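Side-chain contacts in dicer Related Helicase (Caenorhabditis elegans, PDB 6M6Q), which probably hydrolyses ATP as an RNA-binding helicase of the RLR subfamily acting in RNA interference, and is represented here by its N-terminal domain: residues 25-28 and 29-32; 137-140 and 141-145; 302-305 and 306-310; 311-314 and 315-318. All coordinates share one frame; numbering follows the deposited sequence.

Contact 1: 25-28 and 29-32; sequences FPAY and FRLL
Phe-25 and Phe-29 form the tight side of this helical turn. Their side chains lie next to each other and point the same way. CB of Phe-29 sits over one face of the Phe-25 ring, 4.0 Å from its centroid, in a CH-pi contact. The rings themselves meet obliquely, with Phe-25 CZ 3.6 Å from Phe-29 CD1. In the backbone, Phe-29 N donates to Phe-25 O at 2.9 Å, and the N-H points almost straight at the oxygen. Arg-30 packs on another face of the turn. Its chain bends at chi3 (-64°), which folds the guanidinium back over Pro-26 and Ala-27. One guanidinium face covers Pro-26 O and Ala-27 CA, and NH1 lies 3.5 Å from Pro-26 CB. The polar end is held from elsewhere: NE by a salt bridge to Asp-188, NH1 by Leu-128 O.

Within the turn Tyr-28 and Leu-31 meet more sparingly. They cross at about a right angle and touch through CD2 of Tyr-28 and CD1 of Leu-31, 3.8 Å apart. The Tyr-28 ring meets Trp-154 edge-to-face, and its hydroxyl bonds to Leu-270 O. All eight residues are buried. A methionine in place of Arg-30 would probably leave Asp-188 without its ionic mate and Leu-128 O without this donor. The chemistry is thus a mostly apolar turn with one buried cation, whose charge is probably balanced by Asp-188 of helix 186-193.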
loop_
_atom_site.group_PDB
_atom_site.type_symbol
_atom_site.label_atom_id
_atom_site.label_comp_id
_atom_site.label_asym_id
_atom_site.label_seq_id
_atom_site.Cartn_x
_atom_site.Cartn_y
_atom_site.Cartn_z
ATOM N N PHE B 25 -7.350 12.463 -11.566
ATOM C CA PHE B 25 -7.975 11.423 -12.430
ATOM C C PHE B 25 -7.458 10.011 -12.114
ATOM O O PHE B 25 -8.275 9.126 -11.950
ATOM C CB PHE B 25 -7.833 11.714 -13.923
ATOM C CG PHE B 25 -8.264 10.559 -14.801
ATOM C CD1 PHE B 25 -9.602 10.221 -14.945
ATOM C CD2 PHE B 25 -7.327 9.779 -15.453
ATOM C CE1 PHE B 25 -9.988 9.149 -15.742
ATOM C CE2 PHE B 25 -7.715 8.724 -16.268
ATOM C CZ PHE B 25 -9.044 8.406 -16.402
ATOM N N PRO B 26 -6.133 9.689 -12.129
ATOM C CA PRO B 26 -5.693 8.297 -11.969
ATOM C C PRO B 26 -6.392 7.548 -10.818
ATOM O O PRO B 26 -6.867 6.470 -11.048
ATOM C CB PRO B 26 -4.188 8.442 -11.680
ATOM C CG PRO B 26 -3.804 9.674 -12.453
ATOM C CD PRO B 26 -4.995 10.604 -12.292
ATOM N N ALA B 27 -6.461 8.164 -9.636
ATOM C CA ALA B 27 -7.030 7.586 -8.393
ATOM C C ALA B 27 -8.536 7.403 -8.551
ATOM O O ALA B 27 -9.070 6.392 -8.061
ATOM C CB ALA B 27 -6.722 8.468 -7.207
ATOM N N TYR B 28 -9.206 8.374 -9.143
ATOM C CA TYR B 28 -10.659 8.332 -9.350
ATOM C C TYR B 28 -10.974 7.182 -10.313
ATOM O O TYR B 28 -11.830 6.345 -9.978
ATOM C CB TYR B 28 -11.196 9.686 -9.811
ATOM C CG TYR B 28 -12.704 9.726 -9.836
ATOM C CD1 TYR B 28 -13.411 9.536 -11.016
ATOM C CD2 TYR B 28 -13.426 9.826 -8.661
ATOM C CE1 TYR B 28 -14.790 9.482 -11.027
ATOM C CE2 TYR B 28 -14.809 9.794 -8.661
ATOM C CZ TYR B 28 -15.492 9.616 -9.847
ATOM O OH TYR B 28 -16.859 9.609 -9.846
ATOM N N PHE B 29 -10.237 7.077 -11.416
ATOM C CA PHE B 29 -10.404 5.991 -12.420
ATOM C C PHE B 29 -10.233 4.622 -11.743
ATOM O O PHE B 29 -10.958 3.696 -12.112
ATOM C CB PHE B 29 -9.419 6.145 -13.575
ATOM C CG PHE B 29 -9.546 5.078 -14.630
ATOM C CD1 PHE B 29 -10.466 5.198 -15.653
ATOM C CD2 PHE B 29 -8.767 3.930 -14.577
ATOM C CE1 PHE B 29 -10.598 4.203 -16.611
ATOM C CE2 PHE B 29 -8.901 2.938 -15.538
ATOM C CZ PHE B 29 -9.806 3.084 -16.562
ATOM N N ARG B 30 -9.310 4.514 -10.775
ATOM C CA ARG B 30 -8.947 3.242 -10.078
ATOM C C ARG B 30 -10.039 2.813 -9.092
ATOM O O ARG B 30 -9.942 1.696 -8.611
ATOM C CB ARG B 30 -7.591 3.371 -9.373
ATOM C CG ARG B 30 -6.417 3.351 -10.340
ATOM C CD ARG B 30 -5.093 3.154 -9.666
ATOM N NE ARG B 30 -4.729 4.236 -8.762
ATOM C CZ ARG B 30 -3.889 5.242 -9.061
ATOM N NH1 ARG B 30 -3.358 5.345 -10.270
ATOM N NH2 ARG B 30 -3.583 6.139 -8.136
ATOM N N LEU B 31 -11.092 3.616 -8.887
ATOM C CA LEU B 31 -12.324 3.170 -8.159
ATOM C C LEU B 31 -13.147 2.241 -9.076
ATOM O O LEU B 31 -13.983 1.473 -8.535
ATOM C CB LEU B 31 -13.133 4.386 -7.684
ATOM C CG LEU B 31 -12.429 5.291 -6.660
ATOM C CD1 LEU B 31 -13.092 6.655 -6.570
ATOM C CD2 LEU B 31 -12.399 4.652 -5.293
ATOM N N LEU B 32 -12.820 2.199 -10.381
ATOM C CA LEU B 32 -13.423 1.262 -11.391
ATOM C C LEU B 32 -12.465 0.099 -11.714
ATOM O O LEU B 32 -12.705 -0.585 -12.719
ATOM C CB LEU B 32 -13.735 2.019 -12.695
ATOM C CG LEU B 32 -14.936 2.952 -12.682
ATOM C CD1 LEU B 32 -14.882 3.889 -13.877
ATOM C CD2 LEU B 32 -16.225 2.162 -12.686
#

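Contact 2: 137-140 and 141-145; sequences ADEV and MFNYD
Met-141 folds back on the turn before it and meets Ala-137. Its CG is beside the backbone N (chi1 -68°), and this sets CG 3.4 Å from Ala-137 O. The same oxygen accepts the N-H of Met-141 at 3.2 Å. Beyond CG the chain bends twice, and the side chain leads off to pack on Phe-29 and Leu-148.

Val-140 is the second residue well covered here. Its CB and CG1 lie against the backbone of Met-141, with CG1 3.5 Å from Met-141 N. Its branches also pack on Val-39 of helix 33-42 and on Tyr-51. Val-140 O accepts the N-H of Tyr-144 at 3.1 Å.

Glu-139 is the third, on the exposed side. Its chain runs out extended and crosses that of Asn-143 at a slant. The carboxylate and amide planes stand 83° apart. OE2 of Glu-139 stays 4.2 Å from ND2 of Asn-143, so this is a loose polar approach. The backbone link between the two is firmer, with Asn-143 N bonded to Glu-139 O at 3.1 Å.

On the inner side Asp-138 OD1 bonds to His-153 NE2. At the far end Asp-145 leaves helical geometry, and its OD2 takes the N-H of Leu-148. The arrangement is that of an amphipathic helix end, closed by an aspartate that serves as N-cap of the next helix, 146-152.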
loop_
_atom_site.group_PDB
_atom_site.type_symbol
_atom_site.label_atom_id
_atom_site.label_comp_id
_atom_site.label_asym_id
_atom_site.label_seq_id
_atom_site.Cartn_x
_atom_site.Cartn_y
_atom_site.Cartn_z
ATOM N N ALA B 137 -5.770 1.658 -20.614
ATOM C CA ALA B 137 -6.955 1.347 -19.789
ATOM C C ALA B 137 -8.072 2.340 -20.112
ATOM O O ALA B 137 -9.230 1.911 -20.161
ATOM C CB ALA B 137 -6.594 1.367 -18.332
ATOM N N ASP B 138 -7.726 3.615 -20.335
ATOM C CA ASP B 138 -8.700 4.700 -20.657
ATOM C C ASP B 138 -9.414 4.323 -21.955
ATOM O O ASP B 138 -10.641 4.284 -21.956
ATOM C CB ASP B 138 -8.009 6.069 -20.749
ATOM C CG ASP B 138 -8.930 7.277 -20.588
ATOM O OD1 ASP B 138 -9.935 7.156 -19.851
ATOM O OD2 ASP B 138 -8.618 8.350 -21.191
ATOM N N GLU B 139 -8.653 3.962 -22.984
ATOM C CA GLU B 139 -9.184 3.598 -24.322
ATOM C C GLU B 139 -10.002 2.299 -24.230
ATOM O O GLU B 139 -10.975 2.179 -24.988
ATOM C CB GLU B 139 -8.057 3.472 -25.352
ATOM C CG GLU B 139 -8.584 3.404 -26.777
ATOM C CD GLU B 139 -7.550 3.348 -27.874
ATOM O OE1 GLU B 139 -6.397 3.761 -27.613
ATOM O OE2 GLU B 139 -7.904 2.895 -29.000
ATOM N N VAL B 140 -9.627 1.355 -23.359
ATOM C CA VAL B 140 -10.374 0.067 -23.223
ATOM C C VAL B 140 -11.793 0.384 -22.735
ATOM O O VAL B 140 -12.769 -0.123 -23.354
ATOM C CB VAL B 140 -9.664 -0.937 -22.296
ATOM C CG1 VAL B 140 -10.623 -2.014 -21.767
ATOM C CG2 VAL B 140 -8.469 -1.578 -22.989
ATOM N N MET B 141 -11.902 1.244 -21.719
ATOM C CA MET B 141 -13.187 1.654 -21.112
ATOM C C MET B 141 -14.034 2.412 -22.149
ATOM O O MET B 141 -15.266 2.167 -22.208
ATOM C CB MET B 141 -12.949 2.538 -19.879
ATOM C CG MET B 141 -12.322 1.791 -18.704
ATOM S SD MET B 141 -13.170 0.211 -18.284
ATOM C CE MET B 141 -14.674 0.831 -17.539
ATOM N N PHE B 142 -13.401 3.286 -22.935
ATOM C CA PHE B 142 -14.052 4.108 -23.989
ATOM C C PHE B 142 -14.718 3.184 -25.003
ATOM O O PHE B 142 -15.847 3.457 -25.390
ATOM C CB PHE B 142 -13.032 5.034 -24.661
ATOM C CG PHE B 142 -13.574 5.862 -25.797
ATOM C CD1 PHE B 142 -14.299 7.013 -25.545
ATOM C CD2 PHE B 142 -13.353 5.503 -27.118
ATOM C CE1 PHE B 142 -14.789 7.785 -26.585
ATOM C CE2 PHE B 142 -13.872 6.261 -28.152
ATOM C CZ PHE B 142 -14.579 7.404 -27.885
ATOM N N ASN B 143 -14.017 2.134 -25.421
ATOM C CA ASN B 143 -14.484 1.183 -26.463
ATOM C C ASN B 143 -15.585 0.285 -25.879
ATOM O O ASN B 143 -16.452 -0.162 -26.658
ATOM C CB ASN B 143 -13.333 0.346 -27.027
ATOM C CG ASN B 143 -12.315 1.148 -27.814
ATOM O OD1 ASN B 143 -12.501 2.334 -28.079
ATOM N ND2 ASN B 143 -11.233 0.500 -28.197
ATOM N N TYR B 144 -15.568 0.043 -24.560
ATOM C CA TYR B 144 -16.559 -0.823 -23.859
ATOM C C TYR B 144 -17.889 -0.067 -23.724
ATOM O O TYR B 144 -18.915 -0.584 -24.155
ATOM C CB TYR B 144 -16.046 -1.300 -22.488
ATOM C CG TYR B 144 -17.115 -1.936 -21.627
ATOM C CD1 TYR B 144 -17.639 -3.187 -21.931
ATOM C CD2 TYR B 144 -17.645 -1.265 -20.531
ATOM C CE1 TYR B 144 -18.662 -3.743 -21.179
ATOM C CE2 TYR B 144 -18.660 -1.817 -19.756
ATOM C CZ TYR B 144 -19.185 -3.052 -20.097
ATOM O OH TYR B 144 -20.182 -3.617 -19.353
ATOM N N ASP B 145 -17.861 1.102 -23.095
ATOM C CA ASP B 145 -19.067 1.907 -22.757
ATOM C C ASP B 145 -18.664 3.385 -22.662
ATOM O O ASP B 145 -17.862 3.741 -21.747
ATOM C CB ASP B 145 -19.717 1.420 -21.460
ATOM C CG ASP B 145 -21.049 2.068 -21.146
ATOM O OD1 ASP B 145 -22.050 1.625 -21.700
ATOM O OD2 ASP B 145 -21.070 2.973 -20.330
#

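Contact 3: 302-305 and 306-310; sequences ANRA and ALYFL
Leu-307 N is shared between two carbonyls of the preceding turn. It donates to Asn-303 O at 2.9 Å and, weakly, to Arg-304 O at 3.2 Å. The fork joins an i to i+4 bond and an i to i+3 bond. Tyr-308 N makes a weak i to i+3 bond of 3.2 Å to Ala-305 O.

The side chains pack on backbone carbonyls of the turn before. The Tyr-308 CG is anti to its carbonyl carbon (chi1 -74°), which turns the ring back along the helix. Its CD1 and CE1 then approach Arg-304 O obliquely, while Ala-305 CA meets the ring at its edge. Phe-309 turns an edge to Ala-305 O, with CD2 3.3 Å from that oxygen. CB of Ala-306 lies 3.2 Å from Asn-303 O.

In the same chain the Tyr-308 ring meets Trp-314 edge-to-face. It also stacks on Tyr-308 of the second subunit, Phe-309 meets Phe-309 of that subunit, and Arg-304 NH2 forms a salt bridge with Glu-316 of that subunit. A serine in place of Tyr-308 removes the ring, which would probably leave the Tyr-308 of the second subunit without its stacking mate and open a gap beside Trp-314. Residues that meet their own counterparts are expected near a twofold axis. This is typical of a helix that forms part of the interface between two copies in the assembly.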
loop_
_atom_site.group_PDB
_atom_site.type_symbol
_atom_site.label_atom_id
_atom_site.label_comp_id
_atom_site.label_asym_id
_atom_site.label_seq_id
_atom_site.Cartn_x
_atom_site.Cartn_y
_atom_site.Cartn_z
ATOM N N ALA B 302 -12.334 -2.021 11.513
ATOM C CA ALA B 302 -11.851 -2.075 10.109
ATOM C C ALA B 302 -11.935 -0.679 9.470
ATOM O O ALA B 302 -10.925 -0.225 8.879
ATOM C CB ALA B 302 -12.638 -3.089 9.320
ATOM N N ASN B 303 -13.102 -0.043 9.549
ATOM C CA ASN B 303 -13.363 1.299 8.958
ATOM C C ASN B 303 -12.641 2.372 9.782
ATOM O O ASN B 303 -12.236 3.384 9.195
ATOM C CB ASN B 303 -14.860 1.596 8.862
ATOM C CG ASN B 303 -15.510 0.910 7.684
ATOM O OD1 ASN B 303 -15.065 1.082 6.553
ATOM N ND2 ASN B 303 -16.571 0.153 7.925
ATOM N N ARG B 304 -12.528 2.156 11.097
ATOM C CA ARG B 304 -11.830 3.044 12.060
ATOM C C ARG B 304 -10.372 3.141 11.632
ATOM O O ARG B 304 -9.850 4.252 11.577
ATOM C CB ARG B 304 -11.953 2.481 13.484
ATOM C CG ARG B 304 -11.975 3.526 14.591
ATOM C CD ARG B 304 -12.235 2.877 15.939
ATOM N NE ARG B 304 -11.112 2.060 16.399
ATOM C CZ ARG B 304 -11.193 1.114 17.337
ATOM N NH1 ARG B 304 -12.354 0.838 17.909
ATOM N NH2 ARG B 304 -10.115 0.434 17.686
ATOM N N ALA B 305 -9.784 2.009 11.252
ATOM C CA ALA B 305 -8.394 1.915 10.756
ATOM C C ALA B 305 -8.291 2.624 9.408
ATOM O O ALA B 305 -7.301 3.340 9.199
ATOM C CB ALA B 305 -7.966 0.473 10.653
ATOM N N ALA B 306 -9.326 2.488 8.569
ATOM C CA ALA B 306 -9.429 3.123 7.238
ATOM C C ALA B 306 -9.472 4.649 7.384
ATOM O O ALA B 306 -8.951 5.329 6.498
ATOM C CB ALA B 306 -10.640 2.608 6.527
ATOM N N LEU B 307 -10.072 5.156 8.469
ATOM C CA LEU B 307 -10.184 6.614 8.763
ATOM C C LEU B 307 -8.792 7.203 9.021
ATOM O O LEU B 307 -8.590 8.366 8.653
ATOM C CB LEU B 307 -11.095 6.855 9.977
ATOM C CG LEU B 307 -12.603 6.903 9.711
ATOM C CD1 LEU B 307 -13.374 7.080 11.010
ATOM C CD2 LEU B 307 -12.965 8.010 8.733
ATOM N N TYR B 308 -7.881 6.456 9.656
ATOM C CA TYR B 308 -6.524 6.957 10.033
ATOM C C TYR B 308 -5.681 7.179 8.766
ATOM O O TYR B 308 -4.743 8.002 8.825
ATOM C CB TYR B 308 -5.826 6.036 11.047
ATOM C CG TYR B 308 -6.380 6.132 12.449
ATOM C CD1 TYR B 308 -7.383 5.276 12.870
ATOM C CD2 TYR B 308 -5.980 7.131 13.322
ATOM C CE1 TYR B 308 -7.955 5.385 14.129
ATOM C CE2 TYR B 308 -6.530 7.249 14.594
ATOM C CZ TYR B 308 -7.524 6.371 14.999
ATOM O OH TYR B 308 -8.092 6.469 16.238
ATOM N N PHE B 309 -6.046 6.543 7.641
ATOM C CA PHE B 309 -5.460 6.817 6.296
ATOM C C PHE B 309 -5.968 8.159 5.767
ATOM O O PHE B 309 -5.177 8.897 5.173
ATOM C CB PHE B 309 -5.843 5.744 5.279
ATOM C CG PHE B 309 -5.199 4.397 5.476
ATOM C CD1 PHE B 309 -4.069 4.040 4.754
ATOM C CD2 PHE B 309 -5.753 3.462 6.341
ATOM C CE1 PHE B 309 -3.493 2.791 4.913
ATOM C CE2 PHE B 309 -5.161 2.219 6.514
ATOM C CZ PHE B 309 -4.040 1.885 5.795
ATOM N N LEU B 310 -7.273 8.401 5.912
ATOM C CA LEU B 310 -7.981 9.613 5.428
ATOM C C LEU B 310 -7.448 10.866 6.146
ATOM O O LEU B 310 -7.168 11.866 5.451
ATOM C CB LEU B 310 -9.480 9.434 5.675
ATOM C CG LEU B 310 -10.363 10.534 5.093
ATOM C CD1 LEU B 310 -10.401 10.440 3.573
ATOM C CD2 LEU B 310 -11.766 10.481 5.687
#

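Contact 4: 311-314 and 315-318; sequences DKNW and PEEL
Trp-314 lays the inner part of its indole over Pro-315. CB of Trp-314 lies 3.4 Å from Pro-315 N. CG stands between the backbone N and the carbonyl carbon (chi1 73°), which swings the indole over the ring of the next residue. CG lies 3.4 Å from Pro-315 CD. That CD sits over the five-membered ring, 3.5 Å from its centroid and 17° off the normal, a CH-pi contact. Further out, NE1 of Trp-314 is 4.0 Å from Pro-315 CD, and CE2 is 3.8 Å from Pro-315 CG. On the other branch CE3 lies over Pro-315 N. At the outer end CZ3 of Trp-314 touches CD2 of Leu-318, 4.1 Å away, and this methyl comes in at the ring edge. The two side chains lie alongside each other.

The backbone fixes the start of the helix. Asn-313 O accepts Glu-317 N at 3.1 Å and, weakly, Glu-316 N. Asn-313 is the N-cap residue, yet its side chain makes no capping bond. Nearby, the like-charged groups of Asp-311 and Glu-317 lie close, though their exact spacing is uncertain.

Pro-315 fits here because its nitrogen has no hydrogen to donate, and in the first turn there is no preceding helical carbonyl for such an N-H to bond to. The arrangement is that of a type I beta turn, Asp-311 to Trp-314, leading into a helix N-terminus with proline in its first turn.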
loop_
_atom_site.group_PDB
_atom_site.type_symbol
_atom_site.label_atom_id
_atom_site.label_comp_id
_atom_site.label_asym_id
_atom_site.label_seq_id
_atom_site.Cartn_x
_atom_site.Cartn_y
_atom_site.Cartn_z
ATOM N N ASP B 311 -7.344 10.833 7.480
ATOM C CA ASP B 311 -6.833 11.972 8.291
ATOM C C ASP B 311 -6.323 11.454 9.630
ATOM O O ASP B 311 -7.157 10.971 10.420
ATOM C CB ASP B 311 -7.906 13.039 8.520
ATOM C CG ASP B 311 -7.389 14.280 9.231
ATOM O OD1 ASP B 311 -8.110 14.789 10.116
ATOM O OD2 ASP B 311 -6.280 14.760 8.856
ATOM N N LYS B 312 -5.043 11.709 9.921
ATOM C CA LYS B 312 -4.302 11.168 11.091
ATOM C C LYS B 312 -4.825 11.819 12.379
ATOM O O LYS B 312 -4.572 11.252 13.471
ATOM C CB LYS B 312 -2.797 11.417 10.930
ATOM C CG LYS B 312 -2.210 11.112 9.553
ATOM C CD LYS B 312 -1.901 9.638 9.320
ATOM C CE LYS B 312 -1.712 9.293 7.851
ATOM N NZ LYS B 312 -1.814 7.834 7.602
ATOM N N ASN B 313 -5.508 12.970 12.256
ATOM C CA ASN B 313 -5.991 13.790 13.402
ATOM C C ASN B 313 -7.526 13.736 13.487
ATOM O O ASN B 313 -8.095 14.630 14.154
ATOM C CB ASN B 313 -5.548 15.265 13.313
ATOM C CG ASN B 313 -4.113 15.479 12.865
ATOM O OD1 ASN B 313 -3.179 15.292 13.643
ATOM N ND2 ASN B 313 -3.933 15.941 11.634
ATOM N N TRP B 314 -8.178 12.710 12.909
ATOM C CA TRP B 314 -9.665 12.670 12.774
ATOM C C TRP B 314 -10.341 12.608 14.152
ATOM O O TRP B 314 -11.367 13.257 14.333
ATOM C CB TRP B 314 -10.161 11.566 11.809
ATOM C CG TRP B 314 -10.061 10.157 12.308
ATOM C CD1 TRP B 314 -9.063 9.269 12.033
ATOM C CD2 TRP B 314 -11.011 9.446 13.126
ATOM N NE1 TRP B 314 -9.308 8.070 12.644
ATOM C CE2 TRP B 314 -10.485 8.153 13.336
ATOM C CE3 TRP B 314 -12.224 9.783 13.738
ATOM C CZ2 TRP B 314 -11.134 7.201 14.118
ATOM C CZ3 TRP B 314 -12.866 8.838 14.517
ATOM C CH2 TRP B 314 -12.330 7.565 14.700
ATOM N N PRO B 315 -9.809 11.891 15.184
ATOM C CA PRO B 315 -10.503 11.824 16.472
ATOM C C PRO B 315 -10.506 13.178 17.216
ATOM O O PRO B 315 -11.498 13.479 17.850
ATOM C CB PRO B 315 -9.749 10.736 17.267
ATOM C CG PRO B 315 -8.885 10.011 16.225
ATOM C CD PRO B 315 -8.587 11.071 15.177
ATOM N N GLU B 316 -9.426 13.968 17.101
ATOM C CA GLU B 316 -9.304 15.320 17.723
ATOM C C GLU B 316 -10.234 16.308 17.000
ATOM O O GLU B 316 -10.833 17.151 17.687
ATOM C CB GLU B 316 -7.856 15.824 17.681
ATOM C CG GLU B 316 -6.898 15.024 18.547
ATOM C CD GLU B 316 -6.366 13.772 17.880
ATOM O OE1 GLU B 316 -5.396 13.880 17.086
ATOM O OE2 GLU B 316 -6.975 12.711 18.083
ATOM N N GLU B 317 -10.337 16.212 15.665
ATOM C CA GLU B 317 -11.220 17.078 14.832
ATOM C C GLU B 317 -12.684 16.747 15.123
ATOM O O GLU B 317 -13.498 17.688 15.125
ATOM C CB GLU B 317 -10.916 16.920 13.344
ATOM C CG GLU B 317 -9.576 17.521 12.940
ATOM C CD GLU B 317 -9.474 17.931 11.481
ATOM O OE1 GLU B 317 -8.382 17.736 10.880
ATOM O OE2 GLU B 317 -10.478 18.457 10.949
ATOM N N LEU B 318 -12.987 15.469 15.392
ATOM C CA LEU B 318 -14.346 14.970 15.747
ATOM C C LEU B 318 -14.801 15.588 17.081
ATOM O O LEU B 318 -15.967 16.039 17.145
ATOM C CB LEU B 318 -14.321 13.438 15.820
ATOM C CG LEU B 318 -15.662 12.764 16.110
ATOM C CD1 LEU B 318 -16.603 12.907 14.926
ATOM C CD2 LEU B 318 -15.471 11.290 16.463
#

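How the contacts relate
The four contacts follow one another along the chain, and they form two pairs. Contacts 1 and 2 have centres about 13 Å apart and touch, as helix 25-29 packs on helix 131-144 through Phe-29 and Met-141. Contacts 3 and 4 have centres about 11 Å apart and join helix 301-310 to helix 314-333. Between the pairs the distances grow: about 19 Å between the centres of contacts 1 and 3, and about 39 Å between those of contacts 2 and 4, on opposite sides of the chain's centre. Contact 1 lies near the centre of this all-helical domain and contact 2 farther out, with one exposed face. The second pair, unlike the first, takes part in the association of the two copies.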